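Local coordinates for foldase protein PrsA (Streptococcus pneumoniae, PDB 5TVL) that probably helps secreted proteins fold outside the cell membrane, as a parvulin-type foldase that carries a peptidyl-prolyl cis-trans isomerase domain, at residues D55-E60 with A84-S89; Q16-V21 with V260-F265. All blocks are in the same frame, centred on the assembly; numbering follows the deposited sequence.

Contact 1: D55-E60 with A84-S89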
ATOM      1  N   ASP A  55      -6.730   5.622  24.182  1.00 51.79           N
ATOM      2  CA  ASP A  55      -7.246   6.461  23.082  1.00 53.97           C
ATOM      3  C   ASP A  55      -7.711   5.619  21.895  1.00 50.58           C
ATOM      4  O   ASP A  55      -8.780   5.864  21.331  1.00 51.12           O
ATOM      5  CB  ASP A  55      -6.183   7.465  22.591  1.00 57.26           C
ATOM      6  CG  ASP A  55      -5.842   8.542  23.623  1.00 61.00           C
ATOM      7  OD1 ASP A  55      -6.489   8.607  24.694  1.00 57.36           O
ATOM      8  OD2 ASP A  55      -4.908   9.329  23.354  1.00 62.11           O
ATOM      9  N   THR A  56      -6.891   4.641  21.520  1.00 49.05           N
ATOM     10  CA  THR A  56      -7.181   3.747  20.398  1.00 46.87           C
ATOM     11  C   THR A  56      -8.448   2.926  20.635  1.00 41.13           C
ATOM     12  O   THR A  56      -9.310   2.855  19.763  1.00 37.86           O
ATOM     13  CB  THR A  56      -5.997   2.792  20.142  1.00 49.25           C
ATOM     14  OG1 THR A  56      -4.795   3.559  19.994  1.00 52.40           O
ATOM     15  CG2 THR A  56      -6.222   1.939  18.887  1.00 47.49           C
ATOM     16  N   ILE A  57      -8.555   2.320  21.815  1.00 40.17           N
ATOM     17  CA  ILE A  57      -9.711   1.486  22.157  1.00 40.65           C
ATOM     18  C   ILE A  57     -10.978   2.323  22.389  1.00 41.26           C
ATOM     19  O   ILE A  57     -12.091   1.833  22.174  1.00 45.03           O
ATOM     20  CB  ILE A  57      -9.408   0.558  23.366  1.00 42.37           C
ATOM     21  CG1 ILE A  57     -10.337  -0.663  23.368  1.00 46.37           C
ATOM     22  CG2 ILE A  57      -9.480   1.311  24.690  1.00 42.55           C
ATOM     23  CD1 ILE A  57      -9.795  -1.829  24.168  1.00 51.07           C
ATOM     24  N   ALA A  58     -10.805   3.573  22.824  1.00 38.17           N
ATOM     25  CA  ALA A  58     -11.914   4.526  22.924  1.00 39.02           C
ATOM     26  C   ALA A  58     -12.390   4.953  21.537  1.00 38.66           C
ATOM     27  O   ALA A  58     -13.594   4.994  21.279  1.00 39.32           O
ATOM     28  CB  ALA A  58     -11.511   5.745  23.742  1.00 41.53           C
ATOM     29  N   GLU A  59     -11.442   5.282  20.660  1.00 39.35           N
ATOM     30  CA  GLU A  59     -11.732   5.579  19.248  1.00 47.56           C
ATOM     31  C   GLU A  59     -12.433   4.389  18.588  1.00 43.95           C
ATOM     32  O   GLU A  59     -13.426   4.555  17.877  1.00 43.45           O
ATOM     33  CB  GLU A  59     -10.430   5.931  18.498  1.00 54.35           C
ATOM     34  CG  GLU A  59     -10.543   6.150  16.986  1.00 64.46           C
ATOM     35  CD  GLU A  59     -11.479   7.284  16.592  1.00 76.85           C
ATOM     36  OE1 GLU A  59     -11.679   8.222  17.395  1.00 96.06           O
ATOM     37  OE2 GLU A  59     -12.012   7.246  15.462  1.00 79.12           O
ATOM     38  N   GLU A  60     -11.911   3.194  18.851  1.00 41.02           N
ATOM     39  CA  GLU A  60     -12.445   1.952  18.290  1.00 42.22           C
ATOM     40  C   GLU A  60     -13.878   1.686  18.762  1.00 41.80           C
ATOM     41  O   GLU A  60     -14.720   1.266  17.973  1.00 38.69           O
ATOM     42  CB  GLU A  60     -11.531   0.784  18.664  1.00 41.37           C
ATOM     43  CG  GLU A  60     -11.666  -0.440  17.788  1.00 47.23           C
ATOM     44  CD  GLU A  60     -10.644  -1.503  18.143  1.00 53.00           C
ATOM     45  OE1 GLU A  60      -9.434  -1.185  18.181  1.00 55.03           O
ATOM     46  OE2 GLU A  60     -11.033  -2.665  18.380  1.00 51.53           O
ATOM     47  N   ALA A  84      -5.042  -5.519  25.130  1.00 34.94           N
ATOM     48  CA  ALA A  84      -3.712  -6.142  25.117  1.00 34.85           C
ATOM     49  C   ALA A  84      -3.141  -6.308  23.703  1.00 35.40           C
ATOM     50  O   ALA A  84      -1.936  -6.143  23.497  1.00 39.11           O
ATOM     51  CB  ALA A  84      -3.757  -7.487  25.822  1.00 34.78           C
ATOM     52  N   GLN A  85      -4.002  -6.655  22.743  1.00 34.25           N
ATOM     53  CA  GLN A  85      -3.611  -6.771  21.330  1.00 32.74           C
ATOM     54  C   GLN A  85      -3.170  -5.437  20.725  1.00 32.64           C
ATOM     55  O   GLN A  85      -2.178  -5.389  19.997  1.00 31.78           O
ATOM     56  CB  GLN A  85      -4.764  -7.345  20.503  1.00 33.55           C
ATOM     57  CG  GLN A  85      -4.406  -7.701  19.068  1.00 34.08           C
ATOM     58  CD  GLN A  85      -5.523  -8.450  18.366  1.00 36.11           C
ATOM     59  OE1 GLN A  85      -6.703  -8.132  18.541  1.00 36.91           O
ATOM     60  NE2 GLN A  85      -5.159  -9.453  17.569  1.00 37.49           N
ATOM     61  N   ILE A  86      -3.917  -4.372  21.019  1.00 33.30           N
ATOM     62  CA  ILE A  86      -3.584  -3.014  20.565  1.00 33.46           C
ATOM     63  C   ILE A  86      -2.216  -2.598  21.115  1.00 34.12           C
ATOM     64  O   ILE A  86      -1.380  -2.075  20.379  1.00 32.89           O
ATOM     65  CB  ILE A  86      -4.650  -1.977  20.996  1.00 34.53           C
ATOM     66  CG1 ILE A  86      -5.984  -2.247  20.285  1.00 35.71           C
ATOM     67  CG2 ILE A  86      -4.187  -0.552  20.683  1.00 35.19           C
ATOM     68  CD1 ILE A  86      -7.178  -1.584  20.945  1.00 37.08           C
ATOM     69  N   ARG A  87      -2.014  -2.828  22.410  1.00 35.72           N
ATOM     70  CA  ARG A  87      -0.725  -2.598  23.072  1.00 35.87           C
ATOM     71  C   ARG A  87       0.432  -3.336  22.380  1.00 33.98           C
ATOM     72  O   ARG A  87       1.481  -2.744  22.130  1.00 32.76           O
ATOM     73  CB  ARG A  87      -0.815  -3.005  24.549  1.00 38.37           C
ATOM     74  CG  ARG A  87       0.451  -2.770  25.344  1.00 42.12           C
ATOM     75  CD  ARG A  87       0.211  -2.880  26.836  1.00 47.32           C
ATOM     76  NE  ARG A  87       1.437  -2.590  27.580  1.00 56.56           N
ATOM     77  CZ  ARG A  87       1.935  -1.373  27.812  1.00 58.86           C
ATOM     78  NH1 ARG A  87       1.319  -0.270  27.379  1.00 59.89           N
ATOM     79  NH2 ARG A  87       3.068  -1.257  28.501  1.00 69.38           N
ATOM     80  N   THR A  88       0.227  -4.616  22.063  1.00 32.41           N
ATOM     81  CA  THR A  88       1.235  -5.425  21.363  1.00 31.57           C
ATOM     82  C   THR A  88       1.577  -4.838  19.985  1.00 32.10           C
ATOM     83  O   THR A  88       2.753  -4.717  19.632  1.00 32.14           O
ATOM     84  CB  THR A  88       0.759  -6.883  21.189  1.00 30.67           C
ATOM     85  OG1 THR A  88       0.357  -7.415  22.461  1.00 30.95           O
ATOM     86  CG2 THR A  88       1.864  -7.759  20.595  1.00 30.74           C
ATOM     87  N   SER A  89       0.541  -4.475  19.225  1.00 31.95           N
ATOM     88  CA  SER A  89       0.691  -3.811  17.923  1.00 31.06           C
ATOM     89  C   SER A  89       1.530  -2.537  18.028  1.00 31.14           C
ATOM     90  O   SER A  89       2.427  -2.305  17.211  1.00 32.24           O
ATOM     91  CB  SER A  89      -0.683  -3.479  17.326  1.00 31.70           C
ATOM     92  OG  SER A  89      -0.580  -2.495  16.308  1.00 36.00           O
TER
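The carboxylate of E60 is gripped at both oxygens: OE1 makes a salt bridge to R82 NH2, while OE2 is hydrogen-bonded to Y68 OH and to a bound glycerol, probably left from crystallisation. R82 belongs to the same helix as I86, so the charge is met from the helix it faces. The extended E60 chain slides past I86 in the opposite direction, and OE1 comes to 3.6 Å from I86 CD1.

I86 is the one residue of 84-89 that reaches across, with each branch meeting different neighbours. With CG1 beside the backbone N (chi1 -66°), CG2 is left anti to it and lies against the methyl of T56, I86 CG2 to T56 CG2 at 3.7 Å. The longer branch ends at CD1, which is 3.9 Å from I57 CB; these two isoleucines cross at about a right angle. T56 turns its methyl toward I86, while OG1 bonds to E52 O on its own helix and to K90 NZ on helix 79-102. The polar half of the threonine is thus satisfied beside an apolar contact.

The axes of the two short segments approach to 10.4 Å at 125°, giving an obliquely crossing helix pair. Helix 50-64 and helix 79-102 are two helices of the all-helical part of the chain that follows the N-terminal hairpin, packed together with helix 68-74 linking them in sequence.

Contact 2: Q16-V21 with V260-F265; sequences QFYEQV and VKDQAF
Edges rather than faces bring the rings of Y18 and F265 together. The F265 ring has Y18 OH in its plane at the edge, 3.5 Å from CE2, and D262 CB at its edge as well. The Y18 ring in turn has F265 CZ and D262 OD2 near its plane; the nearest ring carbons, Y18 CE1 and F265 CZ, are 4.1 Å apart. Next along the helix, F17 has V21 CB over one face, 3.7 Å above the plane and displaced toward the rim.

The phenol hydroxyl donates a hydrogen bond to D262, Y18 OH to OD2 at 2.6 Å. It arrives from above the carboxylate, 70° out of plane, and the two flat groups stand 89° apart. Y18 gets there because CG lies anti to the backbone N (chi1 163°), which carries the ring's hydroxyl end over to the aspartate. The other oxygen closes an Asx turn: D262 OD1 accepts from A264 N at 3.1 Å through its anti lone pair. This turn leads from strand 259-260 through the 3-10 segment 263-265 to helix 266-270, so one carboxylate both shapes the C-terminal turn and ties it to helix 14-21.

K22 adds charge, its NZ making salt bridges to D262 OD1 and E19 OE1, which probably eases the approach of the two acids; E19 OE2 and D262 OD2 are 4.7 Å apart. F265 also packs on Q28 and L31 of helix 25-44. The second subunit closes in here: its F17 meets F265 edge-to-face, its F265 does the same to F17, and V260 continues an antiparallel ladder with one of its strands.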
ATOM      1  N   GLN A  16      -7.944 -32.673  27.715  1.00 45.23           N
ATOM      2  CA  GLN A  16      -8.479 -33.362  26.527  1.00 44.04           C
ATOM      3  C   GLN A  16      -8.882 -32.397  25.407  1.00 37.96           C
ATOM      4  O   GLN A  16      -8.640 -32.673  24.232  1.00 38.49           O
ATOM      5  CB  GLN A  16      -9.693 -34.211  26.903  1.00 47.98           C
ATOM      6  CG  GLN A  16      -9.357 -35.477  27.674  1.00 52.58           C
ATOM      7  CD  GLN A  16     -10.598 -36.204  28.164  1.00 50.42           C
ATOM      8  OE1 GLN A  16     -11.572 -35.580  28.591  1.00 47.35           O
ATOM      9  NE2 GLN A  16     -10.566 -37.529  28.108  1.00 52.18           N
ATOM     10  N   PHE A  17      -9.510 -31.284  25.781  1.00 34.83           N
ATOM     11  CA  PHE A  17      -9.822 -30.210  24.830  1.00 33.04           C
ATOM     12  C   PHE A  17      -8.557 -29.560  24.269  1.00 32.00           C
ATOM     13  O   PHE A  17      -8.470 -29.325  23.062  1.00 30.04           O
ATOM     14  CB  PHE A  17     -10.717 -29.138  25.461  1.00 31.81           C
ATOM     15  CG  PHE A  17     -10.822 -27.889  24.637  1.00 30.31           C
ATOM     16  CD1 PHE A  17     -11.442 -27.921  23.396  1.00 29.70           C
ATOM     17  CD2 PHE A  17     -10.280 -26.686  25.084  1.00 29.36           C
ATOM     18  CE1 PHE A  17     -11.536 -26.775  22.618  1.00 30.03           C
ATOM     19  CE2 PHE A  17     -10.377 -25.533  24.311  1.00 29.28           C
ATOM     20  CZ  PHE A  17     -11.004 -25.577  23.077  1.00 28.86           C
ATOM     21  N   TYR A  18      -7.594 -29.262  25.144  1.00 32.85           N
ATOM     22  CA  TYR A  18      -6.287 -28.775  24.696  1.00 33.49           C
ATOM     23  C   TYR A  18      -5.654 -29.733  23.676  1.00 34.39           C
ATOM     24  O   TYR A  18      -5.223 -29.304  22.601  1.00 36.20           O
ATOM     25  CB  TYR A  18      -5.307 -28.542  25.858  1.00 34.11           C
ATOM     26  CG  TYR A  18      -3.880 -28.449  25.355  1.00 33.81           C
ATOM     27  CD1 TYR A  18      -3.473 -27.374  24.559  1.00 32.60           C
ATOM     28  CD2 TYR A  18      -2.958 -29.469  25.603  1.00 34.94           C
ATOM     29  CE1 TYR A  18      -2.178 -27.300  24.060  1.00 32.87           C
ATOM     30  CE2 TYR A  18      -1.661 -29.400  25.110  1.00 35.56           C
ATOM     31  CZ  TYR A  18      -1.279 -28.316  24.340  1.00 33.74           C
ATOM     32  OH  TYR A  18      -0.005 -28.246  23.848  1.00 34.47           O
ATOM     33  N   GLU A  19      -5.602 -31.021  24.015  1.00 34.73           N
ATOM     34  CA  GLU A  19      -4.972 -32.021  23.143  1.00 36.47           C
ATOM     35  C   GLU A  19      -5.592 -32.125  21.743  1.00 35.44           C
ATOM     36  O   GLU A  19      -4.924 -32.588  20.826  1.00 35.05           O
ATOM     37  CB  GLU A  19      -4.934 -33.401  23.817  1.00 40.09           C
ATOM     38  CG  GLU A  19      -3.856 -33.541  24.889  1.00 43.09           C
ATOM     39  CD  GLU A  19      -2.436 -33.428  24.354  1.00 45.33           C
ATOM     40  OE1 GLU A  19      -2.213 -33.680  23.150  1.00 46.42           O
ATOM     41  OE2 GLU A  19      -1.539 -33.074  25.149  1.00 47.60           O
ATOM     42  N   GLN A  20      -6.850 -31.697  21.589  1.00 36.47           N
ATOM     43  CA  GLN A  20      -7.501 -31.579  20.278  1.00 38.35           C
ATOM     44  C   GLN A  20      -7.359 -30.187  19.661  1.00 36.22           C
ATOM     45  O   GLN A  20      -7.026 -30.071  18.479  1.00 38.85           O
ATOM     46  CB  GLN A  20      -8.988 -31.938  20.382  1.00 41.77           C
ATOM     47  CG  GLN A  20      -9.260 -33.378  20.799  1.00 45.39           C
ATOM     48  CD  GLN A  20      -8.782 -34.392  19.774  1.00 48.62           C
ATOM     49  OE1 GLN A  20      -9.086 -34.277  18.586  1.00 48.58           O
ATOM     50  NE2 GLN A  20      -8.032 -35.391  20.231  1.00 52.23           N
ATOM     51  N   VAL A  21      -7.611 -29.142  20.452  1.00 33.11           N
ATOM     52  CA  VAL A  21      -7.578 -27.748  19.953  1.00 32.26           C
ATOM     53  C   VAL A  21      -6.194 -27.275  19.483  1.00 31.89           C
ATOM     54  O   VAL A  21      -6.107 -26.382  18.636  1.00 30.23           O
ATOM     55  CB  VAL A  21      -8.142 -26.735  20.992  1.00 30.86           C
ATOM     56  CG1 VAL A  21      -7.090 -26.307  22.009  1.00 29.80           C
ATOM     57  CG2 VAL A  21      -8.712 -25.507  20.299  1.00 30.88           C
ATOM     58  N   VAL A 260      10.017 -24.277  21.849  1.00 62.25           N
ATOM     59  CA  VAL A 260       8.650 -24.766  21.662  1.00 61.72           C
ATOM     60  C   VAL A 260       8.587 -26.196  22.206  1.00 64.84           C
ATOM     61  O   VAL A 260       9.156 -27.115  21.613  1.00 64.70           O
ATOM     62  CB  VAL A 260       8.218 -24.722  20.172  1.00 58.74           C
ATOM     63  CG1 VAL A 260       6.791 -25.239  20.002  1.00 58.09           C
ATOM     64  CG2 VAL A 260       8.345 -23.308  19.614  1.00 55.38           C
ATOM     65  N   LYS A 261       7.896 -26.370  23.333  1.00 67.84           N
ATOM     66  CA  LYS A 261       7.851 -27.657  24.035  1.00 72.22           C
ATOM     67  C   LYS A 261       6.980 -28.669  23.290  1.00 73.54           C
ATOM     68  O   LYS A 261       7.421 -29.790  23.020  1.00 80.13           O
ATOM     69  CB  LYS A 261       7.325 -27.485  25.468  1.00 74.11           C
ATOM     70  CG  LYS A 261       8.150 -26.563  26.361  1.00 74.47           C
ATOM     71  CD  LYS A 261       9.436 -27.218  26.841  1.00 79.21           C
ATOM     72  CE  LYS A 261      10.122 -26.360  27.895  1.00 80.84           C
ATOM     73  NZ  LYS A 261      11.445 -26.906  28.305  1.00 82.42           N
ATOM     74  N   ASP A 262       5.754 -28.264  22.960  1.00 68.72           N
ATOM     75  CA  ASP A 262       4.784 -29.137  22.293  1.00 67.86           C
ATOM     76  C   ASP A 262       4.984 -29.116  20.775  1.00 66.87           C
ATOM     77  O   ASP A 262       4.990 -28.052  20.162  1.00 64.36           O
ATOM     78  CB  ASP A 262       3.360 -28.706  22.656  1.00 67.25           C
ATOM     79  CG  ASP A 262       2.326 -29.783  22.379  1.00 70.02           C
ATOM     80  OD1 ASP A 262       2.161 -30.180  21.205  1.00 71.80           O
ATOM     81  OD2 ASP A 262       1.657 -30.218  23.340  1.00 71.92           O
ATOM     82  N   GLN A 263       5.122 -30.302  20.181  1.00 71.18           N
ATOM     83  CA  GLN A 263       5.434 -30.462  18.752  1.00 74.29           C
ATOM     84  C   GLN A 263       4.357 -29.904  17.808  1.00 73.45           C
ATOM     85  O   GLN A 263       4.669 -29.505  16.684  1.00 71.34           O
ATOM     86  CB  GLN A 263       5.695 -31.951  18.441  1.00 80.92           C
ATOM     87  CG  GLN A 263       6.111 -32.288  17.008  1.00 83.61           C
ATOM     88  CD  GLN A 263       7.349 -31.535  16.543  1.00 88.04           C
ATOM     89  OE1 GLN A 263       8.255 -31.252  17.331  1.00 90.78           O
ATOM     90  NE2 GLN A 263       7.395 -31.209  15.253  1.00 90.21           N
ATOM     91  N   ALA A 264       3.103 -29.878  18.264  1.00 61.58           N
ATOM     92  CA  ALA A 264       1.979 -29.359  17.470  1.00 58.77           C
ATOM     93  C   ALA A 264       2.174 -27.923  16.968  1.00 54.67           C
ATOM     94  O   ALA A 264       1.718 -27.591  15.873  1.00 52.39           O
ATOM     95  CB  ALA A 264       0.684 -29.456  18.267  1.00 60.63           C
ATOM     96  N   PHE A 265       2.849 -27.089  17.760  1.00 50.25           N
ATOM     97  CA  PHE A 265       3.074 -25.681  17.405  1.00 47.85           C
ATOM     98  C   PHE A 265       4.384 -25.398  16.656  1.00 49.98           C
ATOM     99  O   PHE A 265       4.611 -24.262  16.251  1.00 51.30           O
ATOM    100  CB  PHE A 265       2.999 -24.810  18.661  1.00 45.17           C
ATOM    101  CG  PHE A 265       1.717 -24.970  19.425  1.00 43.38           C
ATOM    102  CD1 PHE A 265       0.569 -24.280  19.043  1.00 41.60           C
ATOM    103  CD2 PHE A 265       1.651 -25.819  20.519  1.00 44.20           C
ATOM    104  CE1 PHE A 265      -0.620 -24.435  19.747  1.00 42.01           C
ATOM    105  CE2 PHE A 265       0.466 -25.978  21.227  1.00 45.22           C
ATOM    106  CZ  PHE A 265      -0.672 -25.287  20.839  1.00 43.18           C
TER

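The centres of the two contacts are 29 Å apart and their nearest atoms about 16 Å, so neither touches the other. Contact 1 is local, pairing two neighbouring helices of the N-terminal region; contact 2 joins regions near the two ends of the modelled chain, with 238 residues between its segments. Contact 1 is partly buried and mainly aliphatic, its one carboxylate balanced from the facing helix. Contact 2 lies farther from the centre of the chain yet is buried, probably in part because a second subunit packs there, and it relies on a phenol-carboxylate bond and ring edges. Helix 25-44 is common ground, touched by A84 and T88 at I36 and Q37, and by V21 and F265 nearer its start.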